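Local atomic coordinates of glutathione S-transferase family protein (Populus trichocarpa, PDB entry 5F06), a protein that probably catalyses the conjugation of glutathione to electrophilic substrates such as organic halides, as a Phi-class transferase that binds glutathione. Residues A[11-14]-A[15-19]; A[162-165]-A[166-170]; A[71-74]-A[75-79]; A[100-103]-A[104-108]. All coordinates share one frame; numbering follows the deposited sequence.

Interaction 1. Residues A[11-14]-A[15-19]. With GSH (glutathione), chain C; SO4 (sulfate ion), chain D.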
loop_
_atom_site.group_PDB
_atom_site.type_symbol
_atom_site.label_atom_id
_atom_site.label_comp_id
_atom_site.label_asym_id
_atom_site.label_seq_id
_atom_site.Cartn_x
_atom_site.Cartn_y
_atom_site.Cartn_z
ATOM N N THR A 11 15.654 -6.134 1.022
ATOM C CA THR A 11 14.457 -6.421 0.242
ATOM C C THR A 11 13.890 -5.173 -0.408
ATOM O O THR A 11 13.438 -5.202 -1.549
ATOM C CB THR A 11 13.362 -7.036 1.117
ATOM O OG1 THR A 11 13.109 -6.177 2.239
ATOM C CG2 THR A 11 13.782 -8.402 1.615
ATOM N N CYS A 12 13.901 -4.081 0.348
ATOM C CA CYS A 12 13.294 -2.835 -0.087
ATOM C C CYS A 12 14.078 -2.189 -1.232
ATOM O O CYS A 12 13.487 -1.643 -2.161
ATOM C CB CYS A 12 13.186 -1.884 1.102
ATOM S SG CYS A 12 12.339 -2.623 2.522
ATOM N N THR A 13 15.405 -2.259 -1.175
ATOM C CA THR A 13 16.226 -1.761 -2.276
ATOM C C THR A 13 16.090 -2.671 -3.487
ATOM O O THR A 13 15.975 -2.194 -4.621
ATOM C CB THR A 13 17.715 -1.661 -1.898
ATOM O OG1 THR A 13 17.856 -0.893 -0.699
ATOM C CG2 THR A 13 18.515 -0.994 -3.017
ATOM N N SER A 14 16.097 -3.980 -3.249
ATOM C CA SER A 14 16.021 -4.956 -4.334
ATOM C C SER A 14 14.733 -4.813 -5.135
ATOM O O SER A 14 14.713 -5.086 -6.333
ATOM C CB SER A 14 16.132 -6.379 -3.788
ATOM O OG SER A 14 17.442 -6.647 -3.320
ATOM N N ARG A 15 13.660 -4.393 -4.473
ATOM C CA ARG A 15 12.389 -4.192 -5.159
ATOM C C ARG A 15 12.543 -3.129 -6.247
ATOM O O ARG A 15 12.009 -3.275 -7.348
ATOM C CB ARG A 15 11.291 -3.793 -4.166
ATOM C CG ARG A 15 9.896 -3.825 -4.763
ATOM C CD ARG A 15 8.795 -3.646 -3.723
ATOM N NE ARG A 15 8.753 -4.748 -2.760
ATOM C CZ ARG A 15 9.131 -4.670 -1.485
ATOM N NH1 ARG A 15 9.580 -3.531 -0.965
ATOM N NH2 ARG A 15 9.048 -5.745 -0.714
ATOM N N VAL A 16 13.288 -2.070 -5.946
ATOM C CA VAL A 16 13.541 -1.025 -6.933
ATOM C C VAL A 16 14.536 -1.507 -7.987
ATOM O O VAL A 16 14.334 -1.299 -9.190
ATOM C CB VAL A 16 14.077 0.264 -6.270
ATOM C CG1 VAL A 16 14.322 1.348 -7.314
ATOM C CG2 VAL A 16 13.113 0.762 -5.212
ATOM N N LEU A 17 15.607 -2.158 -7.539
ATOM C CA LEU A 17 16.650 -2.598 -8.455
ATOM C C LEU A 17 16.090 -3.454 -9.586
ATOM O O LEU A 17 16.442 -3.258 -10.746
ATOM C CB LEU A 17 17.732 -3.369 -7.702
ATOM C CG LEU A 17 18.657 -2.515 -6.832
ATOM C CD1 LEU A 17 19.562 -3.397 -6.008
ATOM C CD2 LEU A 17 19.485 -1.565 -7.689
ATOM N N THR A 18 15.207 -4.395 -9.262
ATOM C CA THR A 18 14.663 -5.267 -10.292
ATOM C C THR A 18 13.784 -4.464 -11.252
ATOM O O THR A 18 13.782 -4.720 -12.459
ATOM C CB THR A 18 13.866 -6.451 -9.688
ATOM O OG1 THR A 18 13.415 -7.315 -10.739
ATOM C CG2 THR A 18 12.678 -5.965 -8.882
ATOM N N CYS A 19 13.063 -3.475 -10.727
ATOM C CA CYS A 19 12.258 -2.598 -11.574
ATOM C C CYS A 19 13.146 -1.809 -12.539
ATOM O O CYS A 19 12.851 -1.722 -13.734
ATOM C CB CYS A 19 11.421 -1.635 -10.728
ATOM S SG CYS A 19 10.407 -0.476 -11.708
HETATM N N1 GSH C . 7.632 0.778 3.379
HETATM C CA1 GSH C . 9.040 0.939 3.217
HETATM C C1 GSH C . 9.414 0.724 1.766
HETATM O O11 GSH C . 8.805 -0.137 1.081
HETATM O O12 GSH C . 10.336 1.400 1.246
HETATM C CB1 GSH C . 9.780 -0.048 4.102
HETATM C CG1 GSH C . 11.256 0.323 4.122
HETATM C CD1 GSH C . 12.076 -0.668 4.938
HETATM O OE1 GSH C . 11.531 -1.536 5.603
HETATM N N2 GSH C . 13.504 -0.561 4.898
HETATM C CA2 GSH C . 14.347 -1.453 5.633
HETATM C C2 GSH C . 15.296 -0.641 6.510
HETATM O O2 GSH C . 15.643 0.469 6.162
HETATM C CB2 GSH C . 15.193 -2.253 4.667
HETATM S SG2 GSH C . 14.222 -3.475 3.813
HETATM N N3 GSH C . 15.791 -1.190 7.746
HETATM C CA3 GSH C . 16.705 -0.420 8.570
HETATM C C3 GSH C . 16.041 0.004 9.877
HETATM O O31 GSH C . 16.755 0.278 10.881
HETATM O O32 GSH C . 14.787 0.079 9.958
HETATM S S SO4 D . 15.357 -7.327 5.017
HETATM O O1 SO4 D . 16.146 -8.467 5.486
HETATM O O2 SO4 D . 14.033 -7.790 4.613
HETATM O O3 SO4 D . 15.223 -6.346 6.088
HETATM O O4 SO4 D . 16.031 -6.713 3.876
HETATM O O HOH W 1 10.673 -4.660 1.604
#
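Arg15 N donates to Thr11 O at 3.0 Å and Leu17 N to Thr13 O at 2.9 Å, the i to i+4 bonds of a regular alpha helix. The Arg15 side chain bends at its third torsion (chi3 -64°), which turns the guanidinium back toward the first turn. Thr11 O lies over one face of that group, offset toward the rim. Water 1 sits at its edge, in plane, and accepts from Arg15 NH1 at 3.0 Å. The same water is 2.9 Å from Thr11 OG1, so it bridges the two side chains. Arg15 NH1 also bonds to Ser66 OG, a glutathione ligand. Thr11 N donates almost straight (169°) to sulfate O4 at 2.9 Å; this ion probably comes from the crystallisation liquor. Cys12 is a covalent glutathione site, but the spacing of the two sulfurs in this model is doubtful. On another side of the helix, Thr13 CG2 and Leu17 CD1 lie side by side at 4.0 Å. Helix 11-22 is the crossover of the beta-alpha-beta unit with strands 2-6 and 28-31 in the thioredoxin-like domain. Val16 packs on Ile69 of helix 66-76, Leu17 on Val207 of helix 202-210, and Thr11 on helix 170-176.

Interaction 2. Residues A[162-165]-A[166-170]; sequences YSLA and DLHHL
The Asp166 carboxylate reaches back to the helix start, where OD2 accepts from Ser163 N at 3.0 Å through its anti lone pair. Ser163, the N-cap residue, also accepts through OG from Ala165 N at 3.1 Å. Water 2 joins the two side chains: it accepts from Ser163 OG and donates to Asp166 OD2. Tyr162, just before the cap, reaches over to Leu167 with its ring obliquely placed, CZ lying 4.0 Å from Leu167 CB. Together these are a capping box and a hydrophobic staple, a pairing well known at the start of this helix in the GST fold. One residue further on, Leu164 CD1 meets His168 NE2 at 3.4 Å, while Leu164 O stands over one face of the imidazole. His169 turns its ring back along the chain (chi1 -69°). Its ND1 then donates to Ala165 O at 2.7 Å, with the acceptor in the ring plane though the bond is bent (132°). A second, weak bond runs from ND1 to Asp166 O. Outside this turn, Asp166 OD1 accepts from Trp194 NE1 and Leu157 N, which fix the carboxylate from its other oxygen. His168 NE2 is bonded to Thr70 OG1, and His169 NE2 to Tyr147 OH.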
loop_
_atom_site.group_PDB
_atom_site.type_symbol
_atom_site.label_atom_id
_atom_site.label_comp_id
_atom_site.label_asym_id
_atom_site.label_seq_id
_atom_site.Cartn_x
_atom_site.Cartn_y
_atom_site.Cartn_z
ATOM N N TYR A 162 3.228 -10.587 -17.153
ATOM C CA TYR A 162 4.003 -10.134 -16.008
ATOM C C TYR A 162 3.742 -8.644 -15.795
ATOM O O TYR A 162 3.613 -7.893 -16.762
ATOM C CB TYR A 162 5.487 -10.402 -16.235
ATOM C CG TYR A 162 6.383 -10.043 -15.072
ATOM C CD1 TYR A 162 6.392 -10.808 -13.914
ATOM C CD2 TYR A 162 7.239 -8.952 -15.142
ATOM C CE1 TYR A 162 7.219 -10.492 -12.857
ATOM C CE2 TYR A 162 8.070 -8.627 -14.087
ATOM C CZ TYR A 162 8.058 -9.398 -12.950
ATOM O OH TYR A 162 8.890 -9.074 -11.902
ATOM N N SER A 163 3.645 -8.220 -14.538
ATOM C CA SER A 163 3.420 -6.808 -14.235
ATOM C C SER A 163 4.079 -6.371 -12.928
ATOM O O SER A 163 4.702 -7.171 -12.229
ATOM C CB SER A 163 1.923 -6.515 -14.166
ATOM O OG SER A 163 1.399 -6.854 -12.896
ATOM N N LEU A 164 3.931 -5.089 -12.616
ATOM C CA LEU A 164 4.460 -4.520 -11.382
ATOM C C LEU A 164 3.910 -5.245 -10.153
ATOM O O LEU A 164 4.582 -5.336 -9.124
ATOM C CB LEU A 164 4.125 -3.028 -11.307
ATOM C CG LEU A 164 4.798 -2.251 -10.176
ATOM C CD1 LEU A 164 6.305 -2.156 -10.395
ATOM C CD2 LEU A 164 4.174 -0.868 -10.062
ATOM N N ALA A 165 2.688 -5.762 -10.269
ATOM C CA ALA A 165 2.057 -6.515 -9.189
ATOM C C ALA A 165 2.907 -7.713 -8.781
ATOM O O ALA A 165 3.193 -7.901 -7.600
ATOM C CB ALA A 165 0.659 -6.972 -9.600
ATOM N N ASP A 166 3.309 -8.524 -9.757
ATOM C CA ASP A 166 4.152 -9.680 -9.476
ATOM C C ASP A 166 5.510 -9.240 -8.941
ATOM O O ASP A 166 6.003 -9.778 -7.948
ATOM C CB ASP A 166 4.338 -10.528 -10.733
ATOM C CG ASP A 166 3.036 -10.796 -11.451
ATOM O OD1 ASP A 166 2.321 -11.750 -11.067
ATOM O OD2 ASP A 166 2.730 -10.043 -12.402
ATOM N N LEU A 167 6.101 -8.255 -9.612
ATOM C CA LEU A 167 7.434 -7.765 -9.279
ATOM C C LEU A 167 7.577 -7.418 -7.802
ATOM O O LEU A 167 8.584 -7.756 -7.169
ATOM C CB LEU A 167 7.769 -6.538 -10.134
ATOM C CG LEU A 167 9.179 -5.958 -9.968
ATOM C CD1 LEU A 167 9.666 -5.364 -11.279
ATOM C CD2 LEU A 167 9.251 -4.907 -8.855
ATOM N N HIS A 168 6.573 -6.744 -7.248
ATOM C CA HIS A 168 6.661 -6.291 -5.867
ATOM C C HIS A 168 6.800 -7.446 -4.879
ATOM O O HIS A 168 7.248 -7.237 -3.755
ATOM C CB HIS A 168 5.446 -5.433 -5.504
ATOM C CG HIS A 168 5.510 -4.049 -6.058
ATOM N ND1 HIS A 168 4.458 -3.163 -5.974
ATOM C CD2 HIS A 168 6.505 -3.393 -6.705
ATOM C CE1 HIS A 168 4.800 -2.021 -6.548
ATOM N NE2 HIS A 168 6.036 -2.135 -6.998
ATOM N N HIS A 169 6.443 -8.656 -5.307
ATOM C CA HIS A 169 6.506 -9.847 -4.448
ATOM C C HIS A 169 7.895 -10.478 -4.367
ATOM O O HIS A 169 8.149 -11.325 -3.511
ATOM C CB HIS A 169 5.542 -10.923 -4.949
ATOM C CG HIS A 169 4.098 -10.578 -4.791
ATOM N ND1 HIS A 169 3.441 -9.714 -5.639
ATOM C CD2 HIS A 169 3.176 -10.996 -3.893
ATOM C CE1 HIS A 169 2.179 -9.608 -5.266
ATOM N NE2 HIS A 169 1.991 -10.379 -4.210
ATOM N N LEU A 170 8.783 -10.096 -5.272
ATOM C CA LEU A 170 10.029 -10.832 -5.447
ATOM C C LEU A 170 10.944 -10.822 -4.214
ATOM O O LEU A 170 11.408 -11.882 -3.797
ATOM C CB LEU A 170 10.795 -10.297 -6.664
ATOM C CG LEU A 170 10.259 -10.750 -8.031
ATOM C CD1 LEU A 170 10.906 -9.941 -9.144
ATOM C CD2 LEU A 170 10.493 -12.243 -8.268
HETATM O O HOH W 2 0.571 -9.598 -13.540
#

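Interaction 3. Residues A[71-74]-A[75-79]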
loop_
_atom_site.group_PDB
_atom_site.type_symbol
_atom_site.label_atom_id
_atom_site.label_comp_id
_atom_site.label_asym_id
_atom_site.label_seq_id
_atom_site.Cartn_x
_atom_site.Cartn_y
_atom_site.Cartn_z
ATOM N N SER A 71 6.731 2.730 -8.977
ATOM C CA SER A 71 5.579 3.272 -9.687
ATOM C C SER A 71 5.986 4.496 -10.509
ATOM O O SER A 71 5.586 4.650 -11.666
ATOM C CB SER A 71 4.464 3.632 -8.695
ATOM O OG SER A 71 3.301 4.098 -9.358
ATOM N N TYR A 72 6.790 5.361 -9.905
ATOM C CA TYR A 72 7.324 6.526 -10.599
ATOM C C TYR A 72 8.122 6.117 -11.835
ATOM O O TYR A 72 7.871 6.600 -12.941
ATOM C CB TYR A 72 8.207 7.341 -9.654
ATOM C CG TYR A 72 8.879 8.499 -10.330
ATOM C CD1 TYR A 72 8.133 9.569 -10.809
ATOM C CD2 TYR A 72 10.256 8.532 -10.494
ATOM C CE1 TYR A 72 8.736 10.636 -11.430
ATOM C CE2 TYR A 72 10.873 9.602 -11.119
ATOM C CZ TYR A 72 10.105 10.650 -11.584
ATOM O OH TYR A 72 10.698 11.725 -12.206
ATOM N N ILE A 73 9.082 5.223 -11.632
ATOM C CA ILE A 73 9.935 4.737 -12.711
ATOM C C ILE A 73 9.104 4.075 -13.810
ATOM O O ILE A 73 9.299 4.346 -14.998
ATOM C CB ILE A 73 10.984 3.745 -12.163
ATOM C CG1 ILE A 73 11.984 4.487 -11.271
ATOM C CG2 ILE A 73 11.723 3.039 -13.295
ATOM C CD1 ILE A 73 12.888 3.572 -10.464
ATOM N N ALA A 74 8.170 3.219 -13.411
ATOM C CA ALA A 74 7.334 2.499 -14.365
ATOM C C ALA A 74 6.476 3.449 -15.202
ATOM O O ALA A 74 6.279 3.230 -16.397
ATOM C CB ALA A 74 6.451 1.496 -13.636
ATOM N N GLU A 75 5.979 4.510 -14.577
ATOM C CA GLU A 75 5.139 5.478 -15.270
ATOM C C GLU A 75 5.968 6.402 -16.166
ATOM O O GLU A 75 5.588 6.678 -17.304
ATOM C CB GLU A 75 4.333 6.300 -14.257
ATOM C CG GLU A 75 3.570 7.479 -14.849
ATOM C CD GLU A 75 2.543 7.052 -15.879
ATOM O OE1 GLU A 75 2.359 7.783 -16.875
ATOM O OE2 GLU A 75 1.915 5.987 -15.692
ATOM N N LYS A 76 7.102 6.869 -15.654
ATOM C CA LYS A 76 7.895 7.868 -16.359
ATOM C C LYS A 76 8.531 7.309 -17.628
ATOM O O LYS A 76 8.610 7.998 -18.645
ATOM C CB LYS A 76 8.986 8.430 -15.445
ATOM C CG LYS A 76 9.922 9.398 -16.157
ATOM C CD LYS A 76 10.749 10.206 -15.183
ATOM C CE LYS A 76 11.727 11.110 -15.906
ATOM N NZ LYS A 76 12.254 12.165 -14.997
ATOM N N PHE A 77 8.980 6.062 -17.568
ATOM C CA PHE A 77 9.674 5.455 -18.701
ATOM C C PHE A 77 8.771 4.471 -19.442
ATOM O O PHE A 77 9.188 3.385 -19.831
ATOM C CB PHE A 77 10.955 4.789 -18.213
ATOM C CG PHE A 77 11.906 5.759 -17.586
ATOM C CD1 PHE A 77 12.666 6.603 -18.376
ATOM C CD2 PHE A 77 12.007 5.864 -16.211
ATOM C CE1 PHE A 77 13.531 7.513 -17.809
ATOM C CE2 PHE A 77 12.874 6.775 -15.636
ATOM C CZ PHE A 77 13.636 7.601 -16.437
ATOM N N LYS A 78 7.527 4.894 -19.646
ATOM C CA LYS A 78 6.568 4.158 -20.467
ATOM C C LYS A 78 7.070 4.001 -21.903
ATOM O O LYS A 78 7.496 4.966 -22.530
ATOM C CB LYS A 78 5.205 4.865 -20.453
ATOM C CG LYS A 78 5.246 6.369 -20.722
ATOM C CD LYS A 78 3.934 7.044 -20.305
ATOM C CE LYS A 78 2.822 6.805 -21.310
ATOM N NZ LYS A 78 1.568 7.532 -20.940
ATOM N N GLY A 79 7.016 2.774 -22.414
ATOM C CA GLY A 79 7.430 2.492 -23.779
ATOM C C GLY A 79 8.887 2.075 -23.896
ATOM O O GLY A 79 9.359 1.737 -24.983
HETATM O O HOH W 3 10.469 13.899 -13.350
#
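Tyr72 and Lys76 lie side by side one helical turn apart and point the same way. In both, CG is anti to the backbone N (chi1 175° in each), and the lysine chain stays extended beyond it. Lys76 CD therefore runs alongside the end of the phenol, 3.3 Å from Tyr72 OH, obliquely to the ring. Water 3 lies in the plane of the phenol at its edge. It donates to Tyr72 OH at 2.5 Å and accepts from Lys76 NZ at 3.0 Å. Both polar ends share a partner, Glu58: the hydroxyl bonds to OE1 and the ammonium forms a salt bridge with OE2. A phenylalanine in place of Tyr72 would probably leave Glu58 OE1 short of a bond and water 3 without the hydroxyl it donates to. Phe77, where the backbone leaves helical angles, presents the edge of its ring to Ile73 O, with CD2 at 3.3 Å. Lys76 CG covers one face of that ring, 3.9 Å above its centre. Lys97 of the second subunit bonds to Ser71 OG, and Ala94 of that subunit packs on Tyr72. This is the C-terminal end of helix 66-76, at the dimer interface of the GST fold.

Interaction 4. Residues A[100-103]-A[104-108]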
loop_
_atom_site.group_PDB
_atom_site.type_symbol
_atom_site.label_atom_id
_atom_site.label_comp_id
_atom_site.label_asym_id
_atom_site.label_seq_id
_atom_site.Cartn_x
_atom_site.Cartn_y
_atom_site.Cartn_z
ATOM N N THR A 100 -1.362 -4.801 -7.111
ATOM C CA THR A 100 -0.300 -4.117 -6.366
ATOM C C THR A 100 -0.833 -3.718 -4.997
ATOM O O THR A 100 -0.087 -3.718 -4.015
ATOM C CB THR A 100 0.261 -2.853 -7.074
ATOM O OG1 THR A 100 -0.784 -1.909 -7.334
ATOM C CG2 THR A 100 0.966 -3.221 -8.378
ATOM N N GLU A 101 -2.122 -3.391 -4.924
ATOM C CA GLU A 101 -2.727 -3.044 -3.646
ATOM C C GLU A 101 -2.889 -4.294 -2.793
ATOM O O GLU A 101 -2.761 -4.229 -1.579
ATOM C CB GLU A 101 -4.078 -2.354 -3.830
ATOM C CG GLU A 101 -3.965 -0.900 -4.241
ATOM C CD GLU A 101 -3.234 -0.062 -3.209
ATOM O OE1 GLU A 101 -3.540 -0.198 -2.005
ATOM O OE2 GLU A 101 -2.346 0.725 -3.601
ATOM N N VAL A 102 -3.157 -5.428 -3.432
ATOM C CA VAL A 102 -3.234 -6.697 -2.720
ATOM C C VAL A 102 -1.883 -7.009 -2.078
ATOM O O VAL A 102 -1.820 -7.447 -0.933
ATOM C CB VAL A 102 -3.659 -7.853 -3.655
ATOM C CG1 VAL A 102 -3.426 -9.218 -3.000
ATOM C CG2 VAL A 102 -5.115 -7.696 -4.047
ATOM N N GLU A 103 -0.804 -6.772 -2.816
ATOM C CA GLU A 103 0.536 -7.006 -2.283
ATOM C C GLU A 103 0.813 -6.109 -1.080
ATOM O O GLU A 103 1.380 -6.556 -0.078
ATOM C CB GLU A 103 1.592 -6.782 -3.367
ATOM C CG GLU A 103 3.009 -7.220 -2.969
ATOM C CD GLU A 103 3.785 -6.155 -2.212
ATOM O OE1 GLU A 103 3.548 -4.950 -2.458
ATOM O OE2 GLU A 103 4.642 -6.521 -1.376
ATOM N N SER A 104 0.405 -4.847 -1.170
ATOM C CA SER A 104 0.660 -3.893 -0.096
ATOM C C SER A 104 -0.126 -4.192 1.183
ATOM O O SER A 104 0.413 -4.067 2.285
ATOM C CB SER A 104 0.332 -2.473 -0.560
ATOM O OG SER A 104 1.282 -2.020 -1.507
ATOM N N HIS A 105 -1.393 -4.572 1.042
ATOM C CA HIS A 105 -2.293 -4.635 2.199
ATOM C C HIS A 105 -2.638 -6.045 2.654
ATOM O O HIS A 105 -3.234 -6.216 3.720
ATOM C CB HIS A 105 -3.585 -3.877 1.892
ATOM C CG HIS A 105 -3.377 -2.408 1.702
ATOM N ND1 HIS A 105 -3.376 -1.515 2.751
ATOM C CD2 HIS A 105 -3.137 -1.681 0.588
ATOM C CE1 HIS A 105 -3.159 -0.298 2.288
ATOM N NE2 HIS A 105 -3.007 -0.372 0.978
ATOM N N ARG A 106 -2.266 -7.045 1.858
ATOM C CA ARG A 106 -2.566 -8.436 2.190
ATOM C C ARG A 106 -1.321 -9.333 2.191
ATOM O O ARG A 106 -1.079 -10.041 3.165
ATOM C CB ARG A 106 -3.620 -8.981 1.226
ATOM C CG ARG A 106 -4.908 -8.163 1.245
ATOM C CD ARG A 106 -6.027 -8.807 0.465
ATOM N NE ARG A 106 -7.277 -8.055 0.604
ATOM C CZ ARG A 106 -8.131 -8.193 1.614
ATOM N NH1 ARG A 106 -7.886 -9.056 2.594
ATOM N NH2 ARG A 106 -9.238 -7.466 1.647
ATOM N N TYR A 107 -0.521 -9.298 1.128
ATOM C CA TYR A 107 0.661 -10.151 1.057
ATOM C C TYR A 107 1.782 -9.652 1.982
ATOM O O TYR A 107 2.292 -10.411 2.810
ATOM C CB TYR A 107 1.170 -10.242 -0.382
ATOM C CG TYR A 107 2.170 -11.353 -0.639
ATOM C CD1 TYR A 107 3.535 -11.139 -0.482
ATOM C CD2 TYR A 107 1.750 -12.607 -1.062
ATOM C CE1 TYR A 107 4.453 -12.150 -0.726
ATOM C CE2 TYR A 107 2.659 -13.621 -1.312
ATOM C CZ TYR A 107 4.007 -13.387 -1.145
ATOM O OH TYR A 107 4.906 -14.399 -1.389
ATOM N N ASN A 108 2.153 -8.384 1.858
ATOM C CA ASN A 108 3.322 -7.879 2.576
ATOM C C ASN A 108 3.177 -7.904 4.105
ATOM O O ASN A 108 4.130 -8.249 4.803
ATOM C CB ASN A 108 3.661 -6.459 2.124
ATOM C CG ASN A 108 5.015 -6.003 2.638
ATOM O OD1 ASN A 108 6.045 -6.615 2.337
ATOM N ND2 ASN A 108 5.023 -4.935 3.426
HETATM O O HOH W 4 -0.332 1.039 -1.400
HETATM O O HOH W 5 6.071 -8.268 0.011
#
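His105 turns the edge of its imidazole to Glu101: Glu101 O lies in the ring plane, and Glu101 OE1 is 3.0 Å from His105 CD2. The carboxylate is tilted 38° to the ring. His105 NE2 is hydrogen-bonded across the dimer to Ser104 OG of the second subunit. The Tyr107 ring has water 5 in plane at its edge, forms a T-shaped pair with His169, and meets the Tyr147 ring nearly parallel. Glu103 and Asn108 cross with carboxylate and amide planes 50° apart. Water 5 donates to both, to Glu103 OE2 at 2.6 Å and to Asn108 OD1 at 2.9 Å. A bend at chi2 (-86°) folds the Glu103 chain, and its OE1 forms a salt bridge with Arg67 of the glutathione pocket. An alanine at Glu103 would probably leave Arg67 without its carboxylate mate and water 5 without one of its acceptors. The backbone widens here into a pi-type turn. Val102 O accepts twice, from Arg106 N at 2.9 Å and Tyr107 N at 3.1 Å, and Asn108 N donates to Glu103 O at 2.8 Å. Arg106 NE forms a salt bridge with Glu65 of the second subunit and NH2 a hydrogen bond with its Gln52. Helix 90-120 is thus a dimer-interface helix of the all-helical GST domain, and this part of it borders the glutathione sites of both subunits.

In the fold
Interaction 1 holds Thr11 and Cys12 of the glutathione pocket. Interactions 1 and 2 have centres 11 Å apart and join the two domains: Arg15 NE lies 3.1 Å from His168 O, a probable hydrogen bond. Interaction 2 also meets interaction 4, centres again 11 Å apart, where His169 CE1 packs 3.4 Å from Glu103 CG. Arg67, a glutathione ligand, has its side chain about 4 Å from that of His168 and about 3 Å from that of Glu103. Interaction 3 continues the helix of Ser66 and Arg67. Its centre is 15 Å from that of interaction 1, and Cys19 SG packs 4.1 Å from Ile73 CG2. Interaction 4 is 20 Å away, centre to centre, yet both contact the second subunit.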